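PDB 5M45: acetone carboxylase alpha subunit from Xanthobacter autotrophicus Py2, which forms the alpha subunit of a multi-chain carboxylase and belongs to the hydantoinase B/oxoprolinase family. Local coordinates for residues L273-R278 with G328-D333; K280-P285 with Q362-S367. All blocks are in the same frame, centred on the assembly; numbering follows the deposited sequence.

Both contacts use helix 257-282, and both are largely buried. Interaction 1 joins the helix through 273-278 to the entry of strand 330-333, in a mixed four-stranded sheet. Interaction 2 lies at the C-terminal end of the same helix, where 280-285 meets the loop 362-367. Their centres are about 8 Å apart, and Leu275 CA lies 3.9 Å from Ile365 CG2, so the two merge into one packed region. Neither has a hydrogen bond across its segments. Interaction 1 sets a leucine beside an indole and a glutamine stem over a glycine. Interaction 2 relies on a methionine, a threonine methyl and a leucine, and has more residues within reach of neighbouring protein chains.

Interaction 1 (L273-R278 with G328-D333); sequences LGLQAR and GTWRLD
Leu275 and Trp330 make the apolar part of this contact. Leu275 extends from the helix toward the strand, and its CD2 methyl lies 4.0 Å from Trp330 NE1. The two side chains cross at about a right angle, and the methyl approaches the indole obliquely. Trp330 CG sits between its own backbone N and carbonyl carbon (chi1 74°), which brings the pyrrole side of the ring nearer the helix. Leu332 CD1 lies over the centre of one face of the Trp330 indole, 4.0 Å above the plane. Met360 of helix 349-361 touches both Leu275 and Trp330.

The second group is side chain against backbone. Gln276 CG is 4.0 Å from Gly328 O, and the two CA atoms of this pair are only 5.0 Å apart. Gly328 has no side chain, and the glutamine stem lies close against its backbone.

Two N-H groups find their partners beyond the two segments. Trp330 NE1 hydrogen-bonds to Thr378 OG1 on the adjacent parallel strand 378-381. Gln276 NE2 bonds to Asp327 O, just before Gly328, and so ties the helix to the turn.

Helix 257-282 thus packs against the end of the mixed sheet, within the hydantoinase B/oxoprolinase family region. It meets the turn of the beta hairpin formed by antiparallel strands 313-324 and 330-333.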
loop_
_atom_site.group_PDB
_atom_site.type_symbol
_atom_site.label_atom_id
_atom_site.label_comp_id
_atom_site.label_asym_id
_atom_site.label_seq_id
_atom_site.Cartn_x
_atom_site.Cartn_y
_atom_site.Cartn_z
ATOM N N LEU A 273 -16.368 -0.384 -38.577
ATOM C CA LEU A 273 -17.369 -0.491 -39.667
ATOM C C LEU A 273 -18.711 -1.091 -39.201
ATOM O O LEU A 273 -19.771 -0.633 -39.602
ATOM C CB LEU A 273 -16.817 -1.302 -40.880
ATOM C CG LEU A 273 -15.673 -0.604 -41.638
ATOM C CD1 LEU A 273 -14.929 -1.601 -42.538
ATOM C CD2 LEU A 273 -16.162 0.610 -42.449
ATOM N N GLY A 274 -18.632 -2.117 -38.370
ATOM C CA GLY A 274 -19.810 -2.807 -37.769
ATOM C C GLY A 274 -20.661 -1.863 -36.912
ATOM O O GLY A 274 -21.896 -1.847 -37.028
ATOM N N LEU A 275 -20.017 -1.048 -36.070
ATOM C CA LEU A 275 -20.763 -0.052 -35.278
ATOM C C LEU A 275 -21.474 0.985 -36.152
ATOM O O LEU A 275 -22.641 1.271 -35.951
ATOM C CB LEU A 275 -19.850 0.672 -34.285
ATOM C CG LEU A 275 -20.490 1.864 -33.568
ATOM C CD1 LEU A 275 -21.581 1.355 -32.637
ATOM C CD2 LEU A 275 -19.475 2.676 -32.799
ATOM N N GLN A 276 -20.738 1.559 -37.097
ATOM C CA GLN A 276 -21.288 2.564 -38.013
ATOM C C GLN A 276 -22.540 2.029 -38.771
ATOM O O GLN A 276 -23.572 2.706 -38.857
ATOM C CB GLN A 276 -20.201 3.025 -38.967
ATOM C CG GLN A 276 -20.602 4.153 -39.892
ATOM C CD GLN A 276 -19.511 4.457 -40.922
ATOM O OE1 GLN A 276 -18.793 3.566 -41.451
ATOM N NE2 GLN A 276 -19.354 5.706 -41.199
ATOM N N ALA A 277 -22.440 0.802 -39.259
ATOM C CA ALA A 277 -23.542 0.180 -39.987
ATOM C C ALA A 277 -24.749 -0.074 -39.088
ATOM O O ALA A 277 -25.881 0.162 -39.495
ATOM C CB ALA A 277 -23.098 -1.128 -40.661
ATOM N N ARG A 278 -24.495 -0.538 -37.854
ATOM C CA ARG A 278 -25.574 -0.797 -36.900
ATOM C C ARG A 278 -26.296 0.489 -36.462
ATOM O O ARG A 278 -27.529 0.503 -36.351
ATOM C CB ARG A 278 -25.079 -1.652 -35.733
ATOM C CG ARG A 278 -24.939 -3.135 -36.117
ATOM C CD ARG A 278 -26.309 -3.756 -35.997
ATOM N NE ARG A 278 -26.403 -5.147 -36.405
ATOM C CZ ARG A 278 -27.494 -5.912 -36.164
ATOM N NH1 ARG A 278 -28.581 -5.455 -35.444
ATOM N NH2 ARG A 278 -27.465 -7.180 -36.546
ATOM N N GLY A 328 -23.388 8.261 -39.453
ATOM C CA GLY A 328 -23.273 7.078 -38.597
ATOM C C GLY A 328 -22.226 7.162 -37.482
ATOM O O GLY A 328 -21.997 6.174 -36.779
ATOM N N THR A 329 -21.591 8.329 -37.328
ATOM C CA THR A 329 -20.779 8.646 -36.162
ATOM C C THR A 329 -21.700 9.107 -35.032
ATOM O O THR A 329 -22.829 9.544 -35.269
ATOM C CB THR A 329 -19.702 9.740 -36.449
ATOM O OG1 THR A 329 -20.297 10.949 -36.913
ATOM C CG2 THR A 329 -18.663 9.271 -37.486
ATOM N N TRP A 330 -21.201 9.033 -33.802
ATOM C CA TRP A 330 -21.953 9.554 -32.650
ATOM C C TRP A 330 -21.038 10.120 -31.552
ATOM O O TRP A 330 -19.829 9.875 -31.554
ATOM C CB TRP A 330 -22.995 8.551 -32.126
ATOM C CG TRP A 330 -22.509 7.375 -31.377
ATOM C CD1 TRP A 330 -21.384 6.643 -31.626
ATOM C CD2 TRP A 330 -23.148 6.753 -30.260
ATOM N NE1 TRP A 330 -21.268 5.628 -30.709
ATOM C CE2 TRP A 330 -22.337 5.667 -29.866
ATOM C CE3 TRP A 330 -24.328 7.011 -29.542
ATOM C CZ2 TRP A 330 -22.675 4.842 -28.800
ATOM C CZ3 TRP A 330 -24.657 6.207 -28.465
ATOM C CH2 TRP A 330 -23.838 5.110 -28.111
ATOM N N ARG A 331 -21.632 10.952 -30.685
ATOM C CA ARG A 331 -20.891 11.759 -29.746
ATOM C C ARG A 331 -21.636 11.824 -28.418
ATOM O O ARG A 331 -22.860 12.011 -28.394
ATOM C CB ARG A 331 -20.652 13.161 -30.330
ATOM C CG ARG A 331 -19.886 14.126 -29.447
ATOM C CD ARG A 331 -19.797 15.495 -30.154
ATOM N NE ARG A 331 -19.036 16.472 -29.379
ATOM C CZ ARG A 331 -17.713 16.532 -29.309
ATOM N NH1 ARG A 331 -16.949 15.693 -30.008
ATOM N NH2 ARG A 331 -17.144 17.443 -28.528
ATOM N N LEU A 332 -20.887 11.668 -27.322
ATOM C CA LEU A 332 -21.434 11.765 -25.970
ATOM C C LEU A 332 -20.657 12.799 -25.163
ATOM O O LEU A 332 -19.457 12.632 -24.951
ATOM C CB LEU A 332 -21.405 10.417 -25.289
ATOM C CG LEU A 332 -22.272 9.398 -26.050
ATOM C CD1 LEU A 332 -21.411 8.486 -26.883
ATOM C CD2 LEU A 332 -23.130 8.557 -25.107
ATOM N N ASP A 333 -21.354 13.855 -24.712
ATOM C CA ASP A 333 -20.747 15.016 -24.052
ATOM C C ASP A 333 -21.345 15.133 -22.649
ATOM O O ASP A 333 -22.576 15.257 -22.505
ATOM C CB ASP A 333 -21.032 16.265 -24.911
ATOM C CG ASP A 333 -20.348 17.545 -24.381
ATOM O OD1 ASP A 333 -19.889 17.615 -23.230
ATOM O OD2 ASP A 333 -20.260 18.527 -25.162
#

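Interaction 2 (K280-P285 with Q362-S367); sequences KAMTIP and QTLIPS
Met282 reaches Thr363 and Leu364 through an extended stem with a bend at its end. Its CG is anti to the carbonyl carbon (chi1 -67°), and the chain then runs straight to the sulfur. The turn comes at chi3 (74°), which swings the CE methyl toward the loop backbone. Met282 CE ends 3.7 Å from Thr363 O. Met282 SD lies beside the next carbonyl, 4.0 Å from Leu364 O. One side chain therefore spans two successive carbonyls of the loop.

Leu364 supplies the apolar partner. Leu364 CD2 packs against the thioether, 4.2 Å from Met282 SD. Leu364 CD2 also meets Thr283 CG2, at 4.1 Å. The Thr283 and Leu364 side chains cross at about a right angle. Thr283 is the first residue to leave helical geometry after helix 257-282. Its OG1 takes the place between its backbone N and carbonyl carbon (chi1 74°) and bonds back to Ile279 O in the last turn. This leaves CG2 to face the leucine.

Tyr419 of helix 401-422 touches both Met282 and Leu364, and Tyr419 OH and Thr363 OG1 share a hydrogen bond. Arg422 NH1 hydrogen-bonds to Lys280 O and Thr283 O at the helix end. Aromatic packing from another protein chain covers Thr283, Ile284 and Pro285.

No hydrogen bond joins the two segments. The contact rests on van der Waals packing of a thioether and methyl groups, and the hydroxyls of Thr283 and Thr363 have their partners outside it. No directional bond fixes the helix end against the loop between helices 349-361 and 373-376; the contact depends on apolar packing.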
loop_
_atom_site.group_PDB
_atom_site.type_symbol
_atom_site.label_atom_id
_atom_site.label_comp_id
_atom_site.label_asym_id
_atom_site.label_seq_id
_atom_site.Cartn_x
_atom_site.Cartn_y
_atom_site.Cartn_z
ATOM N N LYS A 280 -26.619 3.192 -38.340
ATOM C CA LYS A 280 -27.473 3.607 -39.479
ATOM C C LYS A 280 -28.652 2.676 -39.743
ATOM O O LYS A 280 -29.653 3.118 -40.286
ATOM C CB LYS A 280 -26.654 3.752 -40.752
ATOM C CG LYS A 280 -25.546 4.781 -40.634
ATOM C CD LYS A 280 -25.268 5.541 -41.893
ATOM C CE LYS A 280 -24.462 4.767 -42.873
ATOM N NZ LYS A 280 -24.089 5.736 -43.943
ATOM N N ALA A 281 -28.542 1.406 -39.349
ATOM C CA ALA A 281 -29.645 0.439 -39.505
ATOM C C ALA A 281 -30.723 0.518 -38.396
ATOM O O ALA A 281 -31.890 0.204 -38.675
ATOM C CB ALA A 281 -29.095 -0.987 -39.608
ATOM N N MET A 282 -30.346 0.937 -37.168
ATOM C CA MET A 282 -31.192 0.767 -35.998
ATOM C C MET A 282 -31.709 2.064 -35.360
ATOM O O MET A 282 -32.739 2.044 -34.688
ATOM C CB MET A 282 -30.436 -0.022 -34.907
ATOM C CG MET A 282 -30.115 -1.476 -35.189
ATOM S SD MET A 282 -29.067 -2.228 -33.877
ATOM C CE MET A 282 -30.266 -2.392 -32.598
ATOM N N THR A 283 -30.988 3.187 -35.530
ATOM C CA THR A 283 -31.251 4.400 -34.777
ATOM C C THR A 283 -31.868 5.506 -35.664
ATOM O O THR A 283 -32.413 5.204 -36.757
ATOM C CB THR A 283 -29.979 4.896 -34.010
ATOM O OG1 THR A 283 -29.033 5.482 -34.923
ATOM C CG2 THR A 283 -29.332 3.772 -33.209
ATOM N N ILE A 284 -31.816 6.767 -35.193
ATOM C CA ILE A 284 -32.331 7.931 -35.899
ATOM C C ILE A 284 -31.350 9.094 -35.616
ATOM O O ILE A 284 -30.998 9.326 -34.452
ATOM C CB ILE A 284 -33.743 8.324 -35.359
ATOM C CG1 ILE A 284 -34.751 7.178 -35.530
ATOM C CG2 ILE A 284 -34.274 9.566 -36.084
ATOM C CD1 ILE A 284 -36.118 7.430 -34.915
ATOM N N PRO A 285 -30.923 9.855 -36.645
ATOM C CA PRO A 285 -30.066 10.999 -36.360
ATOM C C PRO A 285 -30.791 12.077 -35.557
ATOM O O PRO A 285 -31.989 12.266 -35.736
ATOM C CB PRO A 285 -29.718 11.536 -37.759
ATOM C CG PRO A 285 -30.877 11.114 -38.619
ATOM C CD PRO A 285 -31.278 9.779 -38.077
ATOM N N GLN A 362 -24.120 -4.923 -25.612
ATOM C CA GLN A 362 -25.369 -5.552 -25.191
ATOM C C GLN A 362 -26.607 -5.144 -26.017
ATOM O O GLN A 362 -27.692 -5.732 -25.821
ATOM C CB GLN A 362 -25.651 -5.303 -23.699
ATOM C CG GLN A 362 -24.567 -5.870 -22.800
ATOM C CD GLN A 362 -24.708 -5.512 -21.344
ATOM O OE1 GLN A 362 -25.793 -5.185 -20.836
ATOM N NE2 GLN A 362 -23.583 -5.579 -20.638
ATOM N N THR A 363 -26.455 -4.172 -26.924
ATOM C CA THR A 363 -27.599 -3.615 -27.672
ATOM C C THR A 363 -27.287 -3.280 -29.161
ATOM O O THR A 363 -28.001 -3.775 -30.079
ATOM C CB THR A 363 -28.251 -2.416 -26.886
ATOM O OG1 THR A 363 -29.427 -1.951 -27.568
ATOM C CG2 THR A 363 -27.274 -1.216 -26.679
ATOM N N LEU A 364 -26.233 -2.510 -29.438
ATOM C CA LEU A 364 -25.906 -2.086 -30.819
ATOM C C LEU A 364 -25.101 -3.119 -31.599
ATOM O O LEU A 364 -25.453 -3.447 -32.733
ATOM C CB LEU A 364 -25.112 -0.762 -30.834
ATOM C CG LEU A 364 -25.926 0.527 -30.708
ATOM C CD1 LEU A 364 -25.009 1.696 -30.489
ATOM C CD2 LEU A 364 -26.775 0.770 -31.936
ATOM N N ILE A 365 -24.043 -3.643 -30.982
ATOM C CA ILE A 365 -23.076 -4.524 -31.674
ATOM C C ILE A 365 -22.923 -5.994 -31.199
ATOM O O ILE A 365 -21.890 -6.596 -31.465
ATOM C CB ILE A 365 -21.668 -3.849 -31.719
ATOM C CG1 ILE A 365 -21.073 -3.687 -30.314
ATOM C CG2 ILE A 365 -21.713 -2.503 -32.461
ATOM C CD1 ILE A 365 -19.639 -3.170 -30.338
ATOM N N PRO A 366 -23.934 -6.601 -30.543
ATOM C CA PRO A 366 -23.700 -7.996 -30.077
ATOM C C PRO A 366 -23.340 -9.031 -31.162
ATOM O O PRO A 366 -22.686 -10.033 -30.849
ATOM C CB PRO A 366 -25.010 -8.380 -29.371
ATOM C CG PRO A 366 -26.040 -7.432 -29.896
ATOM C CD PRO A 366 -25.307 -6.149 -30.260
ATOM N N SER A 367 -23.738 -8.804 -32.405
ATOM C CA SER A 367 -23.349 -9.738 -33.491
ATOM C C SER A 367 -22.279 -9.187 -34.460
ATOM O O SER A 367 -22.054 -9.776 -35.512
ATOM C CB SER A 367 -24.606 -10.286 -34.234
ATOM O OG SER A 367 -25.284 -9.235 -34.806
#